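Local coordinates for protein novel antigen receptor (PDB 4Q97) that forms the first constant domain of the shark IgNAR heavy-chain antibody, probably linking the antigen-binding variable domain to the rest of the constant region, at residues A[38-44]-A[93-98]; A[11-17]-A[103-107]; A[28-34]-A[73-79]. All coordinates share one frame; numbering follows the deposited sequence.

Contact 1: A[38-44]-A[93-98]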
loop_
_atom_site.group_PDB
_atom_site.type_symbol
_atom_site.label_atom_id
_atom_site.label_comp_id
_atom_site.label_asym_id
_atom_site.label_seq_id
_atom_site.Cartn_x
_atom_site.Cartn_y
_atom_site.Cartn_z
ATOM N N TYR A 38 -6.447 -12.701 -2.703
ATOM C CA TYR A 38 -5.962 -14.070 -2.716
ATOM C C TYR A 38 -6.506 -14.883 -1.544
ATOM O O TYR A 38 -6.708 -14.364 -0.439
ATOM C CB TYR A 38 -4.429 -14.108 -2.755
ATOM C CG TYR A 38 -3.761 -13.439 -1.577
ATOM C CD1 TYR A 38 -3.356 -14.180 -0.474
ATOM C CD2 TYR A 38 -3.526 -12.064 -1.567
ATOM C CE1 TYR A 38 -2.746 -13.573 0.613
ATOM C CE2 TYR A 38 -2.915 -11.448 -0.481
ATOM C CZ TYR A 38 -2.532 -12.209 0.606
ATOM O OH TYR A 38 -1.924 -11.617 1.688
ATOM N N TYR A 39 -6.759 -16.158 -1.816
ATOM C CA TYR A 39 -7.185 -17.125 -0.814
ATOM C C TYR A 39 -6.594 -18.476 -1.210
ATOM O O TYR A 39 -6.679 -18.852 -2.383
ATOM C CB TYR A 39 -8.714 -17.222 -0.756
ATOM C CG TYR A 39 -9.207 -18.083 0.384
ATOM C CD1 TYR A 39 -9.533 -17.518 1.611
ATOM C CD2 TYR A 39 -9.318 -19.467 0.246
ATOM C CE1 TYR A 39 -9.967 -18.300 2.666
ATOM C CE2 TYR A 39 -9.747 -20.260 1.299
ATOM C CZ TYR A 39 -10.073 -19.666 2.506
ATOM O OH TYR A 39 -10.510 -20.429 3.560
ATOM N N PRO A 40 -5.972 -19.206 -0.256
ATOM C CA PRO A 40 -5.654 -18.909 1.150
ATOM C C PRO A 40 -4.613 -17.795 1.300
ATOM O O PRO A 40 -4.206 -17.196 0.305
ATOM C CB PRO A 40 -5.070 -20.235 1.664
ATOM C CG PRO A 40 -5.576 -21.273 0.729
ATOM C CD PRO A 40 -5.595 -20.588 -0.600
ATOM N N GLU A 41 -4.191 -17.524 2.533
ATOM C CA GLU A 41 -3.249 -16.435 2.814
ATOM C C GLU A 41 -1.820 -16.676 2.293
ATOM O O GLU A 41 -1.176 -15.747 1.815
ATOM C CB GLU A 41 -3.248 -16.096 4.312
ATOM C CG GLU A 41 -2.681 -17.177 5.214
ATOM C CD GLU A 41 -3.529 -17.404 6.448
ATOM O OE1 GLU A 41 -4.217 -18.445 6.499
ATOM O OE2 GLU A 41 -3.522 -16.543 7.356
ATOM N N ASN A 42 -1.344 -17.918 2.386
ATOM C CA ASN A 42 -0.000 -18.312 1.939
ATOM C C ASN A 42 0.520 -17.678 0.650
ATOM O O ASN A 42 0.125 -18.067 -0.448
ATOM C CB ASN A 42 0.093 -19.836 1.823
ATOM C CG ASN A 42 0.807 -20.468 3.001
ATOM O OD1 ASN A 42 1.788 -21.195 2.829
ATOM N ND2 ASN A 42 0.326 -20.185 4.209
ATOM N N ILE A 43 1.419 -16.710 0.801
ATOM C CA ILE A 43 2.115 -16.102 -0.331
ATOM C C ILE A 43 3.610 -15.953 -0.062
ATOM O O ILE A 43 4.038 -15.895 1.095
ATOM C CB ILE A 43 1.537 -14.714 -0.691
ATOM C CG1 ILE A 43 1.242 -13.910 0.583
ATOM C CG2 ILE A 43 0.299 -14.857 -1.576
ATOM C CD1 ILE A 43 0.907 -12.454 0.345
ATOM N N ALA A 44 4.395 -15.901 -1.135
ATOM C CA ALA A 44 5.810 -15.533 -1.058
ATOM C C ALA A 44 6.043 -14.247 -1.852
ATOM O O ALA A 44 5.661 -14.159 -3.024
ATOM C CB ALA A 44 6.691 -16.657 -1.585
ATOM N N GLN A 93 7.634 -9.868 -6.964
ATOM C CA GLN A 93 7.187 -11.145 -7.470
ATOM C C GLN A 93 6.358 -11.811 -6.374
ATOM O O GLN A 93 6.784 -11.878 -5.217
ATOM C CB GLN A 93 8.401 -11.987 -7.877
ATOM C CG GLN A 93 8.073 -13.273 -8.619
ATOM C CD GLN A 93 8.938 -13.497 -9.853
ATOM O OE1 GLN A 93 10.077 -13.034 -9.930
ATOM N NE2 GLN A 93 8.390 -14.214 -10.829
ATOM N N VAL A 94 5.164 -12.271 -6.744
ATOM C CA VAL A 94 4.228 -12.872 -5.793
ATOM C C VAL A 94 3.909 -14.333 -6.133
ATOM O O VAL A 94 3.469 -14.650 -7.245
ATOM C CB VAL A 94 2.913 -12.070 -5.688
ATOM C CG1 VAL A 94 2.070 -12.594 -4.530
ATOM C CG2 VAL A 94 3.195 -10.580 -5.517
ATOM N N SER A 95 4.129 -15.212 -5.158
ATOM C CA SER A 95 3.886 -16.640 -5.319
ATOM C C SER A 95 2.730 -17.117 -4.467
ATOM O O SER A 95 2.635 -16.779 -3.287
ATOM C CB SER A 95 5.138 -17.453 -4.978
ATOM O OG SER A 95 5.566 -18.205 -6.098
ATOM N N HIS A 96 1.863 -17.916 -5.080
ATOM C CA HIS A 96 0.687 -18.457 -4.420
ATOM C C HIS A 96 0.554 -19.917 -4.831
ATOM O O HIS A 96 0.012 -20.232 -5.891
ATOM C CB HIS A 96 -0.551 -17.639 -4.804
ATOM C CG HIS A 96 -1.755 -17.917 -3.957
ATOM N ND1 HIS A 96 -1.756 -17.763 -2.588
ATOM C CD2 HIS A 96 -3.003 -18.319 -4.289
ATOM C CE1 HIS A 96 -2.949 -18.073 -2.114
ATOM N NE2 HIS A 96 -3.725 -18.411 -3.127
ATOM N N SER A 97 1.079 -20.804 -3.990
ATOM C CA SER A 97 1.112 -22.236 -4.286
ATOM C C SER A 97 -0.267 -22.826 -4.559
ATOM O O SER A 97 -0.434 -23.594 -5.508
ATOM C CB SER A 97 1.783 -23.009 -3.153
ATOM O OG SER A 97 1.830 -24.393 -3.452
ATOM N N ALA A 98 -1.248 -22.458 -3.735
ATOM C CA ALA A 98 -2.585 -23.050 -3.804
ATOM C C ALA A 98 -3.244 -22.863 -5.171
ATOM O O ALA A 98 -4.112 -23.642 -5.565
ATOM C CB ALA A 98 -3.469 -22.496 -2.699
#
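The imidazole of His96 reaches into the turn 39-42 and is held there through both of its nitrogens. His96 NE2 donates to Tyr39 O at 3.1 Å, with the carbonyl oxygen in the ring plane but the nitrogen standing above the carbonyl plane. His96 ND1 bonds to Asn42 O at 2.9 Å along a more bent path, 140° at the hydrogen. Two bonds to separate carbonyls fix the rotation of the ring and would be consistent with both nitrogens carrying a proton, as in an imidazolium. With CG anti to the backbone N (chi1 -167°), the ring leaves its strand in the direction of the turn. The edge of Tyr38 is directed at its face in an offset edge-to-face pair, planes at 70°. The turn, with a cis peptide bond before Pro40, links the two sheets of an immunoglobulin C1-set domain. Beside the ring, Ile43 CG2 comes within 3.7 Å of His96 ND1, and Pro40 CD meets Ala98 CB at 3.5 Å. Further along, Ala44 and Ser95 form an antiparallel hydrogen-bonded pair, their CB atoms 3.8 Å apart. Pro11 packs against Tyr38, Val94 and His96, while Phe71 and Cys73 of strand 71-80 back Tyr38.

Contact 2: A[11-17]-A[103-107]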
loop_
_atom_site.group_PDB
_atom_site.type_symbol
_atom_site.label_atom_id
_atom_site.label_comp_id
_atom_site.label_asym_id
_atom_site.label_seq_id
_atom_site.Cartn_x
_atom_site.Cartn_y
_atom_site.Cartn_z
ATOM N N PRO A 11 -3.608 -13.898 -6.289
ATOM C CA PRO A 11 -3.534 -12.506 -5.849
ATOM C C PRO A 11 -3.577 -11.542 -7.024
ATOM O O PRO A 11 -3.052 -11.845 -8.099
ATOM C CB PRO A 11 -2.171 -12.429 -5.153
ATOM C CG PRO A 11 -1.362 -13.510 -5.772
ATOM C CD PRO A 11 -2.334 -14.613 -6.082
ATOM N N ILE A 12 -4.232 -10.404 -6.834
ATOM C CA ILE A 12 -4.103 -9.310 -7.782
ATOM C C ILE A 12 -2.910 -8.495 -7.307
ATOM O O ILE A 12 -2.828 -8.119 -6.135
ATOM C CB ILE A 12 -5.383 -8.456 -7.875
ATOM C CG1 ILE A 12 -6.587 -9.346 -8.225
ATOM C CG2 ILE A 12 -5.208 -7.336 -8.897
ATOM C CD1 ILE A 12 -7.932 -8.641 -8.118
ATOM N N VAL A 13 -1.982 -8.256 -8.224
ATOM C CA VAL A 13 -0.693 -7.657 -7.912
ATOM C C VAL A 13 -0.555 -6.320 -8.618
ATOM O O VAL A 13 -0.793 -6.205 -9.818
ATOM C CB VAL A 13 0.461 -8.585 -8.345
ATOM C CG1 VAL A 13 1.814 -7.891 -8.203
ATOM C CG2 VAL A 13 0.414 -9.874 -7.541
ATOM N N SER A 14 -0.166 -5.308 -7.862
ATOM C CA SER A 14 -0.067 -3.977 -8.404
ATOM C C SER A 14 1.083 -3.246 -7.714
ATOM O O SER A 14 1.133 -3.154 -6.480
ATOM C CB SER A 14 -1.412 -3.281 -8.220
ATOM O OG SER A 14 -1.335 -1.894 -8.438
ATOM N N LEU A 15 2.031 -2.781 -8.526
ATOM C CA LEU A 15 3.185 -2.044 -8.036
ATOM C C LEU A 15 2.973 -0.550 -8.255
ATOM O O LEU A 15 2.660 -0.109 -9.368
ATOM C CB LEU A 15 4.459 -2.491 -8.748
ATOM C CG LEU A 15 5.704 -2.324 -7.889
ATOM C CD1 LEU A 15 6.333 -3.654 -7.568
ATOM C CD2 LEU A 15 6.735 -1.475 -8.584
ATOM N N LEU A 16 3.134 0.222 -7.186
ATOM C CA LEU A 16 2.862 1.653 -7.235
ATOM C C LEU A 16 4.023 2.445 -6.647
ATOM O O LEU A 16 4.697 1.983 -5.725
ATOM C CB LEU A 16 1.564 1.982 -6.482
ATOM C CG LEU A 16 0.372 1.049 -6.708
ATOM C CD1 LEU A 16 -0.702 1.247 -5.643
ATOM C CD2 LEU A 16 -0.197 1.215 -8.111
ATOM N N HIS A 17 4.244 3.641 -7.183
ATOM C CA HIS A 17 5.307 4.507 -6.689
ATOM C C HIS A 17 4.728 5.808 -6.154
ATOM O O HIS A 17 3.701 6.286 -6.636
ATOM C CB HIS A 17 6.327 4.798 -7.796
ATOM C CG HIS A 17 5.974 5.978 -8.650
ATOM N ND1 HIS A 17 4.780 6.077 -9.333
ATOM C CD2 HIS A 17 6.659 7.114 -8.926
ATOM C CE1 HIS A 17 4.741 7.224 -9.986
ATOM N NE2 HIS A 17 5.873 7.868 -9.762
ATOM N N GLN A 103 3.473 -14.423 -10.010
ATOM C CA GLN A 103 3.201 -13.129 -10.602
ATOM C C GLN A 103 4.307 -12.122 -10.377
ATOM O O GLN A 103 5.044 -12.200 -9.397
ATOM C CB GLN A 103 1.871 -12.590 -10.102
ATOM C CG GLN A 103 0.715 -13.021 -10.981
ATOM C CD GLN A 103 -0.576 -12.370 -10.570
ATOM O OE1 GLN A 103 -1.154 -12.727 -9.553
ATOM N NE2 GLN A 103 -1.036 -11.408 -11.360
ATOM N N ARG A 104 4.412 -11.183 -11.312
ATOM C CA ARG A 104 5.398 -10.115 -11.252
ATOM C C ARG A 104 4.915 -8.853 -11.964
ATOM O O ARG A 104 4.276 -8.920 -13.018
ATOM C CB ARG A 104 6.733 -10.579 -11.841
ATOM C CG ARG A 104 6.635 -11.141 -13.248
ATOM C CD ARG A 104 7.801 -12.064 -13.547
ATOM N NE ARG A 104 7.391 -13.183 -14.393
ATOM C CZ ARG A 104 7.561 -13.245 -15.712
ATOM N NH1 ARG A 104 7.145 -14.318 -16.373
ATOM N NH2 ARG A 104 8.141 -12.249 -16.374
ATOM N N LYS A 105 5.220 -7.707 -11.366
ATOM C CA LYS A 105 5.020 -6.408 -12.001
ATOM C C LYS A 105 6.316 -5.621 -11.924
ATOM O O LYS A 105 7.031 -5.682 -10.924
ATOM C CB LYS A 105 3.896 -5.632 -11.311
ATOM C CG LYS A 105 2.512 -6.241 -11.483
ATOM C CD LYS A 105 1.911 -5.926 -12.846
ATOM C CE LYS A 105 0.401 -6.105 -12.821
ATOM N NZ LYS A 105 -0.270 -5.237 -13.827
ATOM N N GLU A 106 6.621 -4.890 -12.986
ATOM C CA GLU A 106 7.830 -4.082 -13.035
ATOM C C GLU A 106 7.475 -2.600 -13.075
ATOM O O GLU A 106 6.397 -2.223 -13.546
ATOM C CB GLU A 106 8.693 -4.465 -14.243
ATOM C CG GLU A 106 7.963 -4.418 -15.579
ATOM C CD GLU A 106 8.896 -4.398 -16.774
ATOM O OE1 GLU A 106 9.819 -5.241 -16.842
ATOM O OE2 GLU A 106 8.697 -3.536 -17.657
ATOM N N ILE A 107 8.386 -1.772 -12.570
ATOM C CA ILE A 107 8.229 -0.320 -12.577
ATOM C C ILE A 107 9.605 0.324 -12.730
ATOM O O ILE A 107 10.610 -0.224 -12.256
ATOM C CB ILE A 107 7.530 0.192 -11.290
ATOM C CG1 ILE A 107 6.717 1.466 -11.569
ATOM C CG2 ILE A 107 8.537 0.401 -10.162
ATOM C CD1 ILE A 107 5.915 1.973 -10.383
#
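Lys105 lies against Val13 and Leu15 through the carbons of its side chain. Lys105 CB faces Leu15 CB at 4.1 Å. From there Lys105 CG turns anti to the carbonyl carbon (chi1 -67°) and settles 3.7 Å from Val13 CG1, the two side chains running antiparallel past one another. A bend at chi2 (-79°) then carries the chain over toward the backbone of Val13: CD passes its carbonyl oxygen, and Lys105 CE draws up to 3.2 Å from Val13 O. Lys105 NZ continues beyond, 4.2 Å from Val13 O, a distance too long for a hydrogen bond. Val13 CG2 rests 4.0 Å from Gln103 CB, and Ile107 CD1 packs on His17 CB at 3.9 Å.

The strand segments 12-17 and 103-107 run nearly parallel, 17° apart, with axes 6.8 Å from each other at closest approach. They belong to different sheets of the immunoglobulin sandwich, each an outermost strand of its sheet within the chain, so the contact closes one lateral margin of the fold. Val94 and Cys92 of strand 89-96 cover Val13 and Leu15, respectively, and Thr20 of the second subunit packs on Lys105. Along Val13, Leu15, His17, Lys105 and Ile107 the contacts are mainly between carbons. Cohesion there rests largely on side-chain packing, with aliphatic carbons of a lysine doing the work of a hydrophobic residue while its amine lies beyond them.

Contact 3: A[28-34]-A[73-79]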
loop_
_atom_site.group_PDB
_atom_site.type_symbol
_atom_site.label_atom_id
_atom_site.label_comp_id
_atom_site.label_asym_id
_atom_site.label_seq_id
_atom_site.Cartn_x
_atom_site.Cartn_y
_atom_site.Cartn_z
ATOM N N PHE A 28 14.711 9.329 -0.459
ATOM C CA PHE A 28 14.223 7.999 -0.801
ATOM C C PHE A 28 12.972 8.072 -1.679
ATOM O O PHE A 28 12.450 9.156 -1.968
ATOM C CB PHE A 28 14.024 7.124 0.458
ATOM C CG PHE A 28 12.733 7.371 1.199
ATOM C CD1 PHE A 28 11.644 6.515 1.029
ATOM C CD2 PHE A 28 12.612 8.434 2.091
ATOM C CE1 PHE A 28 10.457 6.729 1.714
ATOM C CE2 PHE A 28 11.425 8.652 2.781
ATOM C CZ PHE A 28 10.346 7.797 2.591
ATOM N N VAL A 29 12.511 6.911 -2.121
ATOM C CA VAL A 29 11.342 6.827 -2.974
ATOM C C VAL A 29 10.608 5.580 -2.518
ATOM O O VAL A 29 11.231 4.548 -2.262
ATOM C CB VAL A 29 11.748 6.812 -4.471
ATOM C CG1 VAL A 29 11.637 5.425 -5.084
ATOM C CG2 VAL A 29 10.913 7.807 -5.258
ATOM N N GLN A 30 9.295 5.696 -2.358
ATOM C CA GLN A 30 8.495 4.612 -1.794
ATOM C C GLN A 30 7.768 3.840 -2.886
ATOM O O GLN A 30 7.046 4.418 -3.710
ATOM C CB GLN A 30 7.499 5.151 -0.759
ATOM C CG GLN A 30 6.805 4.089 0.089
ATOM C CD GLN A 30 7.559 3.737 1.360
ATOM O OE1 GLN A 30 8.743 4.074 1.515
ATOM N NE2 GLN A 30 6.868 3.058 2.277
ATOM N N LEU A 31 7.989 2.529 -2.888
ATOM C CA LEU A 31 7.292 1.621 -3.784
ATOM C C LEU A 31 6.392 0.716 -2.969
ATOM O O LEU A 31 6.786 0.229 -1.910
ATOM C CB LEU A 31 8.273 0.782 -4.600
ATOM C CG LEU A 31 9.270 1.491 -5.513
ATOM C CD1 LEU A 31 9.972 0.467 -6.385
ATOM C CD2 LEU A 31 8.596 2.543 -6.379
ATOM N N VAL A 32 5.178 0.506 -3.464
ATOM C CA VAL A 32 4.221 -0.366 -2.807
ATOM C C VAL A 32 3.881 -1.528 -3.733
ATOM O O VAL A 32 3.377 -1.331 -4.843
ATOM C CB VAL A 32 2.928 0.384 -2.408
ATOM C CG1 VAL A 32 1.923 -0.570 -1.773
ATOM C CG2 VAL A 32 3.238 1.526 -1.453
ATOM N N CYS A 33 4.172 -2.739 -3.275
ATOM C CA CYS A 33 3.677 -3.921 -3.959
ATOM C C CYS A 33 2.370 -4.357 -3.300
ATOM O O CYS A 33 2.369 -5.026 -2.267
ATOM C CB CYS A 33 4.720 -5.039 -3.952
ATOM S SG CYS A 33 4.247 -6.512 -4.880
ATOM N N LEU A 34 1.257 -3.942 -3.899
ATOM C CA LEU A 34 -0.059 -4.322 -3.415
ATOM C C LEU A 34 -0.476 -5.690 -3.915
ATOM O O LEU A 34 -0.503 -5.936 -5.120
ATOM C CB LEU A 34 -1.113 -3.306 -3.829
ATOM C CG LEU A 34 -2.372 -3.491 -2.998
ATOM C CD1 LEU A 34 -2.086 -3.175 -1.537
ATOM C CD2 LEU A 34 -3.454 -2.599 -3.553
ATOM N N CYS A 73 -2.537 -7.523 1.359
ATOM C CA CYS A 73 -1.396 -7.040 2.115
ATOM C C CYS A 73 -0.568 -6.150 1.215
ATOM O O CYS A 73 -0.780 -6.122 0.000
ATOM C CB CYS A 73 -0.568 -8.194 2.693
ATOM S SG CYS A 73 0.535 -9.027 1.536
ATOM N N ALA A 74 0.356 -5.407 1.813
ATOM C CA ALA A 74 1.241 -4.541 1.049
ATOM C C ALA A 74 2.688 -4.843 1.408
ATOM O O ALA A 74 3.014 -5.072 2.579
ATOM C CB ALA A 74 0.913 -3.079 1.311
ATOM N N SER A 75 3.545 -4.871 0.391
ATOM C CA SER A 75 4.982 -4.962 0.606
ATOM C C SER A 75 5.618 -3.617 0.285
ATOM O O SER A 75 5.477 -3.098 -0.829
ATOM C CB SER A 75 5.605 -6.075 -0.236
ATOM O OG SER A 75 6.957 -6.280 0.142
ATOM N N LEU A 76 6.320 -3.063 1.268
ATOM C CA LEU A 76 6.826 -1.697 1.200
ATOM C C LEU A 76 8.340 -1.627 1.048
ATOM O O LEU A 76 9.078 -2.095 1.915
ATOM C CB LEU A 76 6.406 -0.935 2.456
ATOM C CG LEU A 76 4.944 -0.512 2.510
ATOM C CD1 LEU A 76 4.485 -0.285 3.943
ATOM C CD2 LEU A 76 4.773 0.740 1.668
ATOM N N LEU A 77 8.790 -1.030 -0.053
ATOM C CA LEU A 77 10.210 -0.842 -0.299
ATOM C C LEU A 77 10.556 0.637 -0.428
ATOM O O LEU A 77 9.940 1.367 -1.216
ATOM C CB LEU A 77 10.661 -1.614 -1.544
ATOM C CG LEU A 77 12.088 -1.382 -2.068
ATOM C CD1 LEU A 77 13.139 -2.010 -1.163
ATOM C CD2 LEU A 77 12.235 -1.910 -3.486
ATOM N N LYS A 78 11.534 1.070 0.367
ATOM C CA LYS A 78 12.124 2.394 0.211
ATOM C C LYS A 78 13.341 2.232 -0.677
ATOM O O LYS A 78 14.272 1.496 -0.332
ATOM C CB LYS A 78 12.568 2.976 1.554
ATOM C CG LYS A 78 11.713 2.596 2.749
ATOM C CD LYS A 78 12.311 3.174 4.018
ATOM C CE LYS A 78 12.205 2.203 5.186
ATOM N NZ LYS A 78 13.247 2.483 6.218
ATOM N N VAL A 79 13.330 2.898 -1.827
ATOM C CA VAL A 79 14.492 2.887 -2.706
ATOM C C VAL A 79 15.175 4.256 -2.735
ATOM O O VAL A 79 14.512 5.279 -2.906
ATOM C CB VAL A 79 14.173 2.323 -4.125
ATOM C CG1 VAL A 79 12.691 2.020 -4.282
ATOM C CG2 VAL A 79 14.663 3.241 -5.238
#
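Leu31 and Leu77 exchange backbone hydrogen bonds in both directions, Leu31 N giving to Leu77 O at 2.8 Å, nearly straight at 174°. The same exchange recurs at Cys33 with Ser75. At Val29 with Val79 it is uneven: Val79 N gives a good bond to Val29 O, whereas the return from Val29 N to Val79 O is weak, bent to 123° despite its 2.7 Å length. At the intervening non-hydrogen-bonded pairs the backbone turns outward, where Val32 bonds with Leu16 and Leu34 with Ser14 of strand 12-18, and Ala74 with Thr61. Ser75 OG is satisfied by Thr60 OG1 and Trp47 NE1, and Lys78 NZ by Ser67 OG of the second subunit. Gln30 bends at chi2 (89°), laying Gln30 OE1 3.5 Å from Lys78 CG. On that face, Val32 CG2 meets Leu76 CD2 at 3.6 Å, side by side; Leu34 packs on Leu76 of the second subunit, and Leu76 on its Leu34. The opposite face carries Leu31 CG against Val79 CG1, 3.7 Å apart, and Cys33, whose disulfide to Cys92 crosses to the other sheet beside Trp47. A disulfide joining two sheets next to a tryptophan is the hallmark core of the immunoglobulin fold.

Overall arrangement
From the N terminus, strand 12-18 enters first and meets strand 101-108 near the end of the chain, so contact 2 closes the longest loop, and both other contacts are nested inside it. Contact 3 joins strand 28-38 to strand 71-80 within one sheet. Contact 1 begins where strand 28-38 ends and reaches forward to strand 89-96 of the other sheet; its segments alternate with those of contact 3, so the two cross. Strand 12-18 pairs with strand 28-38, linking contacts 2 and 3, while Val94 N and Gln103 O probably bond between contacts 1 and 2. Contacts 2 and 3 also touch the second subunit.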